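Local coordinates for geranyltranstransferase (Stenotrophomonas maltophilia, PDB 7LBJ) that acts as an octaprenyl diphosphate synthase of the FPP/GGPP synthase family, a magnesium-dependent prenyltransferase that builds long-chain isoprenoid diphosphates, at the interface of chains A and B. Numbering follows the deposited sequence. Chains: chain A/B, Geranyltranstransferase.

Contact 1: the interface of chains A and B. Residues chain A 126-127, 130; chain B 126-127, 130.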
loop_
_atom_site.group_PDB
_atom_site.type_symbol
_atom_site.label_atom_id
_atom_site.label_comp_id
_atom_site.label_asym_id
_atom_site.label_seq_id
_atom_site.Cartn_x
_atom_site.Cartn_y
_atom_site.Cartn_z
ATOM N N GLN A 126 5.407 0.107 -0.130
ATOM C CA GLN A 126 4.160 -0.589 0.185
ATOM C C GLN A 126 3.524 -1.144 -1.085
ATOM O O GLN A 126 3.117 -2.312 -1.125
ATOM C CB GLN A 126 3.157 0.318 0.916
ATOM C CG GLN A 126 1.852 -0.468 1.144
ATOM C CD GLN A 126 0.723 0.279 1.882
ATOM O OE1 GLN A 126 -0.396 -0.223 1.935
ATOM N NE2 GLN A 126 1.004 1.455 2.438
ATOM N N THR A 127 3.456 -0.327 -2.145
ATOM C CA THR A 127 2.823 -0.807 -3.366
ATOM C C THR A 127 3.594 -1.982 -3.945
ATOM O O THR A 127 2.994 -2.953 -4.420
ATOM C CB THR A 127 2.713 0.313 -4.401
ATOM O OG1 THR A 127 2.222 1.513 -3.771
ATOM C CG2 THR A 127 1.767 -0.115 -5.544
ATOM N N PHE A 130 2.666 -5.425 -2.439
ATOM C CA PHE A 130 1.472 -6.053 -2.999
ATOM C C PHE A 130 1.692 -6.475 -4.447
ATOM O O PHE A 130 1.218 -7.538 -4.869
ATOM C CB PHE A 130 0.278 -5.105 -2.873
ATOM C CG PHE A 130 -0.145 -4.903 -1.446
ATOM C CD1 PHE A 130 -0.747 -5.940 -0.745
ATOM C CD2 PHE A 130 0.104 -3.704 -0.791
ATOM C CE1 PHE A 130 -1.135 -5.780 0.592
ATOM C CE2 PHE A 130 -0.273 -3.530 0.567
ATOM C CZ PHE A 130 -0.869 -4.573 1.250
ATOM N N GLN B 126 -4.174 3.172 1.438
ATOM C CA GLN B 126 -3.523 2.367 0.403
ATOM C C GLN B 126 -3.712 0.881 0.682
ATOM O O GLN B 126 -4.087 0.116 -0.210
ATOM C CB GLN B 126 -2.023 2.684 0.269
ATOM C CG GLN B 126 -1.444 1.786 -0.876
ATOM C CD GLN B 126 0.066 1.899 -1.206
ATOM O OE1 GLN B 126 0.551 1.156 -2.068
ATOM N NE2 GLN B 126 0.785 2.816 -0.577
ATOM N N THR B 127 -3.454 0.445 1.923
ATOM C CA THR B 127 -3.633 -0.966 2.228
ATOM C C THR B 127 -5.080 -1.405 2.005
ATOM O O THR B 127 -5.332 -2.502 1.497
ATOM C CB THR B 127 -3.233 -1.254 3.670
ATOM O OG1 THR B 127 -1.876 -0.813 3.868
ATOM C CG2 THR B 127 -3.282 -2.748 3.915
ATOM N N PHE B 130 -5.952 -2.359 -1.588
ATOM C CA PHE B 130 -5.535 -3.703 -1.981
ATOM C C PHE B 130 -6.353 -4.789 -1.274
ATOM O O PHE B 130 -6.710 -5.806 -1.888
ATOM C CB PHE B 130 -4.026 -3.862 -1.734
ATOM C CG PHE B 130 -3.202 -3.107 -2.740
ATOM C CD1 PHE B 130 -3.114 -3.562 -4.050
ATOM C CD2 PHE B 130 -2.588 -1.904 -2.405
ATOM C CE1 PHE B 130 -2.398 -2.846 -5.015
ATOM C CE2 PHE B 130 -1.846 -1.177 -3.358
ATOM C CZ PHE B 130 -1.760 -1.652 -4.670
#

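Contact 2: the interface of chains A and B. Residues chain A 134-135, 140, 143-144; chain B 140, 144, 148.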
loop_
_atom_site.group_PDB
_atom_site.type_symbol
_atom_site.label_atom_id
_atom_site.label_comp_id
_atom_site.label_asym_id
_atom_site.label_seq_id
_atom_site.Cartn_x
_atom_site.Cartn_y
_atom_site.Cartn_z
ATOM N N ALA A 134 0.990 -10.102 -6.207
ATOM C CA ALA A 134 0.064 -10.260 -7.323
ATOM C C ALA A 134 0.764 -10.839 -8.551
ATOM O O ALA A 134 0.123 -11.512 -9.369
ATOM C CB ALA A 134 -0.601 -8.916 -7.644
ATOM N N ASP A 135 2.070 -10.598 -8.697
ATOM C CA ASP A 135 2.822 -11.056 -9.867
ATOM C C ASP A 135 3.509 -12.393 -9.625
ATOM O O ASP A 135 4.219 -12.870 -10.515
ATOM C CB ASP A 135 3.898 -10.023 -10.262
ATOM C CG ASP A 135 3.324 -8.734 -10.902
ATOM O OD1 ASP A 135 2.213 -8.754 -11.470
ATOM O OD2 ASP A 135 4.031 -7.689 -10.871
ATOM N N ALA A 140 -3.445 -18.482 -8.821
ATOM C CA ALA A 140 -4.120 -17.247 -8.439
ATOM C C ALA A 140 -4.754 -17.358 -7.053
ATOM O O ALA A 140 -4.728 -16.392 -6.280
ATOM C CB ALA A 140 -5.176 -16.878 -9.487
ATOM N N ARG A 143 -2.050 -16.669 -4.555
ATOM C CA ARG A 143 -1.666 -15.261 -4.493
ATOM C C ARG A 143 -2.727 -14.446 -3.778
ATOM O O ARG A 143 -2.402 -13.566 -2.977
ATOM C CB ARG A 143 -1.440 -14.689 -5.896
ATOM C CG ARG A 143 -0.166 -15.186 -6.589
ATOM C CD ARG A 143 -0.096 -14.579 -7.997
ATOM N NE ARG A 143 -0.602 -15.498 -9.014
ATOM C CZ ARG A 143 -0.707 -15.203 -10.305
ATOM N NH1 ARG A 143 -0.484 -13.977 -10.759
ATOM N NH2 ARG A 143 -1.028 -16.166 -11.167
ATOM N N VAL A 144 -4.006 -14.726 -4.059
ATOM C CA VAL A 144 -5.089 -13.997 -3.397
ATOM C C VAL A 144 -5.059 -14.234 -1.893
ATOM O O VAL A 144 -5.224 -13.297 -1.102
ATOM C CB VAL A 144 -6.451 -14.387 -4.005
ATOM C CG1 VAL A 144 -7.590 -14.083 -3.043
ATOM C CG2 VAL A 144 -6.650 -13.663 -5.325
ATOM N N ALA B 140 -10.712 -15.626 -8.390
ATOM C CA ALA B 140 -9.357 -15.260 -7.972
ATOM C C ALA B 140 -8.509 -14.784 -9.152
ATOM O O ALA B 140 -7.683 -13.873 -8.999
ATOM C CB ALA B 140 -8.673 -16.443 -7.284
ATOM N N VAL B 144 -6.687 -11.191 -9.089
ATOM C CA VAL B 144 -5.245 -11.036 -9.295
ATOM C C VAL B 144 -4.954 -10.078 -10.450
ATOM O O VAL B 144 -4.050 -9.239 -10.363
ATOM C CB VAL B 144 -4.602 -12.414 -9.513
ATOM C CG1 VAL B 144 -3.243 -12.288 -10.180
ATOM C CG2 VAL B 144 -4.479 -13.102 -8.175
ATOM N N GLN B 148 -2.818 -6.765 -9.900
ATOM C CA GLN B 148 -1.640 -6.459 -10.717
ATOM C C GLN B 148 -1.767 -5.088 -11.367
ATOM O O GLN B 148 -0.823 -4.283 -11.367
ATOM C CB GLN B 148 -1.477 -7.523 -11.798
ATOM C CG GLN B 148 -0.952 -8.836 -11.272
ATOM C CD GLN B 148 -0.927 -9.874 -12.361
ATOM O OE1 GLN B 148 -1.933 -10.102 -13.031
ATOM N NE2 GLN B 148 0.233 -10.460 -12.591
#

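Contact 1: the interface of chains A and B
A:Gln126 and A:Phe130 meet their own copies in chain B across a two-fold axis, each Thr127 meets the Gln126 and Phe130 of the other chain, and all six residues have helical backbone angles within helix 115-134. The two glutamines reach across from opposite directions. Each side chain is extended, with CG anti to the backbone N (chi1 177° in A:Gln126), and this carries the amide to the axis. There the two amides stack, 14° from parallel, with A:Gln126 CD 3.5 Å from B:Gln126 CD. Each OE1 reaches on to the partner helix and takes a hydrogen bond from a threonine hydroxyl. B:Thr127 OG1 donates to A:Gln126 OE1 at 2.5 Å, from above the carbonyl plane and not along a lone pair. The twin bond runs from A:Thr127 OG1 to B:Gln126 OE1. Both are modelled unusually short, and their length says nothing of their strength. Each bond, with the stacking, probably helps to set the turn of the amide.

On one side of the amides the phenylalanines pack against each other. CB of B:Phe130 sits over the face of the A:Phe130 ring, 4.0 Å from its centroid, and CB of A:Phe130 does the same to the B ring. The rings touch at CD2 of A:Phe130 and CD2 of B:Phe130, 3.6 Å apart. Each threonine methyl also meets the CZ end of the opposite ring, with A:Thr127 CG2 3.9 Å from B:Phe130 CZ. The site joins the two helices, and probably helps to hold the homodimer typical of this family.

Contact 2: the interface of chains A and B
A:Asp135 and B:Gln148 are brought together by similar first torsions, -72° and -75°, which set each CG beside its own backbone N. The glutamine chain runs on extended through CG to CD. The amide nitrogen B:Gln148 NE2 then gives a hydrogen bond to A:Asp135 OD1 at 2.8 Å. The carboxylate oxygen accepts through its anti lone pair, away from the other oxygen. The bond is somewhat bent, 143° at the hydrogen, and the acceptor lies tilted from the amide plane. Along the same side chain, B:Gln148 CG packs on the methyl group A:Ala134 CB at 3.6 Å.

A:Arg143 supports this side from within chain A. Its chain bends at chi3 and turns the guanidinium toward the end of helix 115-134. There A:Arg143 NH1 donates to A:Ala134 O at 2.9 Å, with the oxygen in the guanidinium plane. This bond ties helix 140-154 to the C-terminal end of helix 115-134. B:Val144 lies across the arginine at about a right angle, with B:Val144 CG1 3.3 Å from A:Arg143 NH1. This valine has more surface hidden by the partner than any other residue here.

At the axis the two valines touch through CG2 of A:Val144 and CG2 of B:Val144, 3.6 Å apart. The small side chains of A:Ala140 and B:Ala140 flank them; A:Val144 CG2 is 4.0 Å from B:Ala140 CB. The patch adds an apolar seam with a polar rim to the interface, and probably helps to keep the two subunits in register.

Contact 1 and contact 2 lie about 13 Å apart, measured between the centres of their C-alpha atoms. They share helix 115-134 of chain A, which supplies the chain A half of contact 1 and ends at contact 2. This helix couples the two patches directly, and the turn after it brings in helix 140-154. Both belong to the same two-fold interface. Contact 1 and the Val144 and Ala140 pairs of contact 2 contain both halves of their symmetry; the Ala134, Asp135, Arg143 and Gln148 part recurs with the chains exchanged. Together they suggest a continuous helical seam that would fix how the two subunits are oriented.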